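Long-range contacts in 35 kDa hemin binding protein (Porphyromonas gingivalis, PDB 5Y1A), which probably binds hemin, carries a thioredoxin domain likely to act in thiol-disulfide exchange, and is a cargo of the type IX secretion system: residues 288-293 and 339-344; 294-299 and 316-321. One frame throughout, in Å; residues are numbered along the deposited sequence.

Contact 1 of 2, residues 288-293 and 339-344; sequences VKAYVQ and LKVLVP
The side chains that meet between residues 288-293 and 339-344 are all apolar, and no hydrogen bond crosses. Leu339 CD1 sits between two partners, at 3.5 Å from Val288 CG2 and at 4.0 Å from Ala290 CB. Val288 CG2, the methyl that touches Leu339, takes the crowded position between the backbone N and the carbonyl carbon. Val288 and Leu339 cross obliquely. Leu339 has CG anti to its carbonyl carbon, but its chi2 of 143° lies away from the usual staggered values. Its second methyl lies against the carbonyl of Val288, with Leu339 CD2 3.6 Å from Val288 O. Ala290 CB also reaches Val341, but loosely, through CG2. Farther along, Val292 CG2 is shared by two valines, lying 3.6 Å from Val341 CG1 and 3.9 Å from Val343 CG2. Val292 crosses Val341 obliquely and Val343 at about a right angle. The segments run in nearly the same direction, 12° apart, and the nearest CA atoms, of Val292 and Val343, are 6.9 Å apart. Strand 335-343 belongs to a four-stranded sheet, strand 291-293 to a separate hairpin. Leu339, Val341 and Val343 bond through their backbones to strand 324-332, while Tyr291 pairs with Val298 of strand 296-298. Alternate residues face inward, and Lys289 and Tyr291 point away. Such packing of a hairpin on a sheet is consistent with a small C-terminal beta-sandwich, as in type IX secretion cargo.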
loop_
_atom_site.group_PDB
_atom_site.type_symbol
_atom_site.label_atom_id
_atom_site.label_comp_id
_atom_site.label_asym_id
_atom_site.label_seq_id
_atom_site.Cartn_x
_atom_site.Cartn_y
_atom_site.Cartn_z
ATOM N N VAL A 288 -25.335 -5.108 25.336
ATOM C CA VAL A 288 -24.712 -4.089 26.199
ATOM C C VAL A 288 -24.917 -2.710 25.575
ATOM O O VAL A 288 -24.476 -2.466 24.460
ATOM C CB VAL A 288 -23.203 -4.403 26.528
ATOM C CG1 VAL A 288 -23.094 -5.630 27.446
ATOM C CG2 VAL A 288 -22.376 -4.630 25.278
ATOM N N LYS A 289 -25.631 -1.828 26.271
ATOM C CA LYS A 289 -26.006 -0.529 25.700
ATOM C C LYS A 289 -25.102 0.587 26.226
ATOM O O LYS A 289 -25.494 1.344 27.119
ATOM C CB LYS A 289 -27.478 -0.196 25.978
ATOM C CG LYS A 289 -28.487 -1.327 25.669
ATOM C CD LYS A 289 -28.639 -1.615 24.183
ATOM C CE LYS A 289 -29.788 -2.616 23.939
ATOM N NZ LYS A 289 -29.967 -2.961 22.475
ATOM N N ALA A 290 -23.900 0.682 25.674
ATOM C CA ALA A 290 -22.982 1.767 26.032
ATOM C C ALA A 290 -23.524 3.127 25.566
ATOM O O ALA A 290 -24.224 3.216 24.559
ATOM C CB ALA A 290 -21.617 1.503 25.433
ATOM N N TYR A 291 -23.213 4.186 26.308
ATOM C CA TYR A 291 -23.519 5.543 25.860
ATOM C C TYR A 291 -22.489 6.524 26.428
ATOM O O TYR A 291 -21.728 6.174 27.330
ATOM C CB TYR A 291 -24.956 5.952 26.236
ATOM C CG TYR A 291 -25.260 5.845 27.714
ATOM C CD1 TYR A 291 -25.013 6.917 28.574
ATOM C CD2 TYR A 291 -25.785 4.668 28.254
ATOM C CE1 TYR A 291 -25.273 6.820 29.934
ATOM C CE2 TYR A 291 -26.051 4.560 29.613
ATOM C CZ TYR A 291 -25.797 5.638 30.443
ATOM O OH TYR A 291 -26.058 5.532 31.786
ATOM N N VAL A 292 -22.481 7.750 25.908
ATOM C CA VAL A 292 -21.557 8.784 26.395
ATOM C C VAL A 292 -22.301 9.774 27.283
ATOM O O VAL A 292 -23.275 10.401 26.843
ATOM C CB VAL A 292 -20.884 9.548 25.235
ATOM C CG1 VAL A 292 -19.894 10.573 25.783
ATOM C CG2 VAL A 292 -20.195 8.589 24.295
ATOM N N GLN A 293 -21.839 9.893 28.525
ATOM C CA GLN A 293 -22.398 10.824 29.496
ATOM C C GLN A 293 -21.283 11.569 30.215
ATOM O O GLN A 293 -20.418 10.950 30.848
ATOM C CB GLN A 293 -23.260 10.077 30.509
ATOM C CG GLN A 293 -23.933 10.982 31.537
ATOM C CD GLN A 293 -25.168 10.354 32.123
ATOM O OE1 GLN A 293 -25.100 9.297 32.763
ATOM N NE2 GLN A 293 -26.314 10.996 31.908
ATOM N N LEU A 339 -17.532 -2.853 21.103
ATOM C CA LEU A 339 -18.553 -1.878 20.736
ATOM C C LEU A 339 -17.845 -0.671 20.166
ATOM O O LEU A 339 -16.818 -0.264 20.681
ATOM C CB LEU A 339 -19.352 -1.433 21.955
ATOM C CG LEU A 339 -20.398 -2.296 22.643
ATOM C CD1 LEU A 339 -20.277 -2.026 24.118
ATOM C CD2 LEU A 339 -21.806 -1.939 22.158
ATOM N N LYS A 340 -18.382 -0.128 19.080
ATOM C CA LYS A 340 -17.843 1.088 18.484
ATOM C C LYS A 340 -18.696 2.244 19.017
ATOM O O LYS A 340 -19.917 2.255 18.818
ATOM C CB LYS A 340 -17.915 0.992 16.955
ATOM C CG LYS A 340 -17.226 2.119 16.198
ATOM C CD LYS A 340 -17.522 2.075 14.673
ATOM C CE LYS A 340 -16.848 0.900 13.942
ATOM N NZ LYS A 340 -16.678 1.227 12.462
ATOM N N VAL A 341 -18.076 3.182 19.733
ATOM C CA VAL A 341 -18.794 4.345 20.265
ATOM C C VAL A 341 -18.316 5.626 19.572
ATOM O O VAL A 341 -17.114 5.862 19.465
ATOM C CB VAL A 341 -18.595 4.463 21.803
ATOM C CG1 VAL A 341 -19.179 5.773 22.316
ATOM C CG2 VAL A 341 -19.244 3.252 22.505
ATOM N N LEU A 342 -19.250 6.454 19.106
ATOM C CA LEU A 342 -18.845 7.708 18.474
ATOM C C LEU A 342 -19.147 8.879 19.419
ATOM O O LEU A 342 -20.297 9.125 19.782
ATOM C CB LEU A 342 -19.535 7.894 17.122
ATOM C CG LEU A 342 -18.989 9.028 16.245
ATOM C CD1 LEU A 342 -19.090 8.631 14.774
ATOM C CD2 LEU A 342 -19.733 10.321 16.464
ATOM N N VAL A 343 -18.092 9.557 19.852
ATOM C CA VAL A 343 -18.238 10.738 20.706
ATOM C C VAL A 343 -18.375 11.929 19.744
ATOM O O VAL A 343 -17.453 12.205 18.967
ATOM C CB VAL A 343 -17.007 10.920 21.674
ATOM C CG1 VAL A 343 -17.074 12.283 22.404
ATOM C CG2 VAL A 343 -16.874 9.732 22.657
ATOM N N PRO A 344 -19.538 12.623 19.758
ATOM C CA PRO A 344 -19.807 13.651 18.730
ATOM C C PRO A 344 -19.064 14.975 18.957
ATOM O O PRO A 344 -18.875 15.355 20.111
ATOM C CB PRO A 344 -21.313 13.889 18.867
ATOM C CG PRO A 344 -21.602 13.611 20.285
ATOM C CD PRO A 344 -20.659 12.494 20.704
#

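Contact 2 of 2, residues 294-299 and 316-321; sequences NGKIVV and VKNESL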
loop_
_atom_site.group_PDB
_atom_site.type_symbol
_atom_site.label_atom_id
_atom_site.label_comp_id
_atom_site.label_asym_id
_atom_site.label_seq_id
_atom_site.Cartn_x
_atom_site.Cartn_y
_atom_site.Cartn_z
ATOM N N ASN A 294 -21.285 12.895 30.090
ATOM C CA ASN A 294 -20.323 13.739 30.799
ATOM C C ASN A 294 -18.875 13.449 30.362
ATOM O O ASN A 294 -17.971 13.358 31.198
ATOM C CB ASN A 294 -20.490 13.542 32.316
ATOM C CG ASN A 294 -20.059 14.749 33.132
ATOM O OD1 ASN A 294 -19.211 15.542 32.714
ATOM N ND2 ASN A 294 -20.645 14.887 34.317
ATOM N N GLY A 295 -18.671 13.290 29.055
ATOM C CA GLY A 295 -17.343 13.014 28.502
ATOM C C GLY A 295 -16.781 11.605 28.677
ATOM O O GLY A 295 -15.671 11.336 28.239
ATOM N N LYS A 296 -17.530 10.706 29.318
ATOM C CA LYS A 296 -17.051 9.342 29.520
ATOM C C LYS A 296 -18.027 8.287 28.972
ATOM O O LYS A 296 -19.221 8.554 28.828
ATOM C CB LYS A 296 -16.733 9.096 31.001
ATOM C CG LYS A 296 -17.866 8.530 31.824
ATOM C CD LYS A 296 -17.597 8.655 33.329
ATOM C CE LYS A 296 -16.702 7.536 33.851
ATOM N NZ LYS A 296 -15.717 8.058 34.853
ATOM N N ILE A 297 -17.508 7.096 28.664
ATOM C CA ILE A 297 -18.369 6.000 28.213
ATOM C C ILE A 297 -18.906 5.263 29.435
ATOM O O ILE A 297 -18.153 4.933 30.371
ATOM C CB ILE A 297 -17.654 5.071 27.189
ATOM C CG1 ILE A 297 -17.273 5.883 25.943
ATOM C CG2 ILE A 297 -18.529 3.830 26.817
ATOM C CD1 ILE A 297 -16.350 5.153 24.978
ATOM N N VAL A 298 -20.224 5.046 29.423
ATOM C CA VAL A 298 -20.909 4.367 30.514
ATOM C C VAL A 298 -21.558 3.095 29.973
ATOM O O VAL A 298 -22.112 3.087 28.865
ATOM C CB VAL A 298 -21.969 5.293 31.176
ATOM C CG1 VAL A 298 -22.689 4.585 32.342
ATOM C CG2 VAL A 298 -21.330 6.609 31.644
ATOM N N VAL A 299 -21.450 2.023 30.753
ATOM C CA VAL A 299 -22.133 0.762 30.468
ATOM C C VAL A 299 -22.943 0.393 31.708
ATOM O O VAL A 299 -22.379 0.227 32.795
ATOM C CB VAL A 299 -21.117 -0.365 30.131
ATOM C CG1 VAL A 299 -21.830 -1.697 29.858
ATOM C CG2 VAL A 299 -20.262 0.037 28.931
ATOM N N VAL A 316 -6.873 3.891 26.313
ATOM C CA VAL A 316 -6.956 5.251 26.828
ATOM C C VAL A 316 -7.807 5.360 28.055
ATOM O O VAL A 316 -8.688 4.538 28.301
ATOM C CB VAL A 316 -7.464 6.308 25.779
ATOM C CG1 VAL A 316 -6.570 6.311 24.544
ATOM C CG2 VAL A 316 -8.974 6.105 25.446
ATOM N N LYS A 317 -7.528 6.384 28.849
ATOM C CA LYS A 317 -8.335 6.676 30.015
ATOM C C LYS A 317 -9.742 7.096 29.608
ATOM O O LYS A 317 -9.923 7.914 28.707
ATOM C CB LYS A 317 -7.668 7.760 30.859
ATOM C CG LYS A 317 -8.179 7.790 32.271
ATOM C CD LYS A 317 -7.764 9.058 32.957
ATOM C CE LYS A 317 -8.355 9.123 34.340
ATOM N NZ LYS A 317 -8.046 10.425 34.974
ATOM N N ASN A 318 -10.733 6.515 30.278
ATOM C CA ASN A 318 -12.141 6.777 30.004
ATOM C C ASN A 318 -12.645 8.059 30.678
ATOM O O ASN A 318 -13.468 8.010 31.596
ATOM C CB ASN A 318 -12.979 5.555 30.414
ATOM C CG ASN A 318 -14.434 5.686 30.032
ATOM O OD1 ASN A 318 -14.797 6.451 29.128
ATOM N ND2 ASN A 318 -15.289 4.941 30.728
ATOM N N GLU A 319 -12.158 9.207 30.203
ATOM C CA GLU A 319 -12.478 10.496 30.808
ATOM C C GLU A 319 -12.200 11.636 29.825
ATOM O O GLU A 319 -11.208 11.597 29.082
ATOM C CB GLU A 319 -11.655 10.682 32.094
ATOM C CG GLU A 319 -11.983 11.938 32.897
ATOM C CD GLU A 319 -11.095 12.085 34.118
ATOM O OE1 GLU A 319 -10.679 11.051 34.685
ATOM O OE2 GLU A 319 -10.803 13.237 34.505
ATOM N N SER A 320 -13.078 12.639 29.836
ATOM C CA SER A 320 -12.972 13.828 28.961
ATOM C C SER A 320 -12.638 13.474 27.521
ATOM O O SER A 320 -11.791 14.095 26.905
ATOM C CB SER A 320 -11.957 14.841 29.519
ATOM O OG SER A 320 -12.303 15.178 30.852
ATOM N N LEU A 321 -13.314 12.456 26.995
ATOM C CA LEU A 321 -13.028 11.974 25.644
ATOM C C LEU A 321 -13.374 13.025 24.601
ATOM O O LEU A 321 -14.494 13.583 24.605
ATOM C CB LEU A 321 -13.807 10.682 25.370
ATOM C CG LEU A 321 -13.510 9.488 26.293
ATOM C CD1 LEU A 321 -14.452 8.337 25.918
ATOM C CD2 LEU A 321 -12.037 9.063 26.199
HETATM O O HOH W 1 -15.410 12.716 31.526
#
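In the small C-terminal sandwich-like domain, the connection between strands 315-316 and 324-332 docks against strand 296-298, and the Asn318 side chain bonds to its backbone much as a neighbouring strand would. Asn318 is the centre of an inverse gamma turn. Its CG is anti to the backbone N (chi1 -174°), which carries the amide across to Ile297. There the amide takes both backbone groups of one residue. Ile297 N donates to a lone pair of Asn318 OD1 at 2.8 Å, and Asn318 ND2 donates to Ile297 O at 2.9 Å. Both bonds are nearly straight, and Ile297 O lies in the amide plane, so the group's rotation is fixed. Leu321 N donates to Gly295 O at 2.9 Å, in the plane of that carbonyl. Gly295 has a positive phi (75°), which favours glycine. Leu321 CD1 packs at 3.7 Å on Ile297 CG1, their side chains crossing at about a right angle. On the outer side, Lys296 CB lies beside Asn318 O. Lys317 NZ forms a salt bridge with Glu319 OE1, coming from above the carboxylate plane. One water closes the end: it donates to Asn294 O at 2.7 Å and accepts from Ser320 N at 2.9 Å.

Overall arrangement
The two contacts lie side by side in the C-terminal part of the chain, their centres 9 Å apart. Both use the short hairpin of strands 291-293 and 296-298. In contact 1 its inner face meets strand 335-343, partly buried, and the chemistry is wholly apolar. Contact 2 is at the surface and works mainly by hydrogen bonds to the backbone, with a water and charged side chains at its rim. They meet at the probable backbone hydrogen bond from Val298 N to Tyr291 O and where Ile297 CD1 packs on Val341 CG1. Strand 324-332 pairs beside 335-343 in the same sheet, and its Val328 touches both Val341 and Ile297. Contact 2 is nested along the chain inside the loop that contact 1 closes.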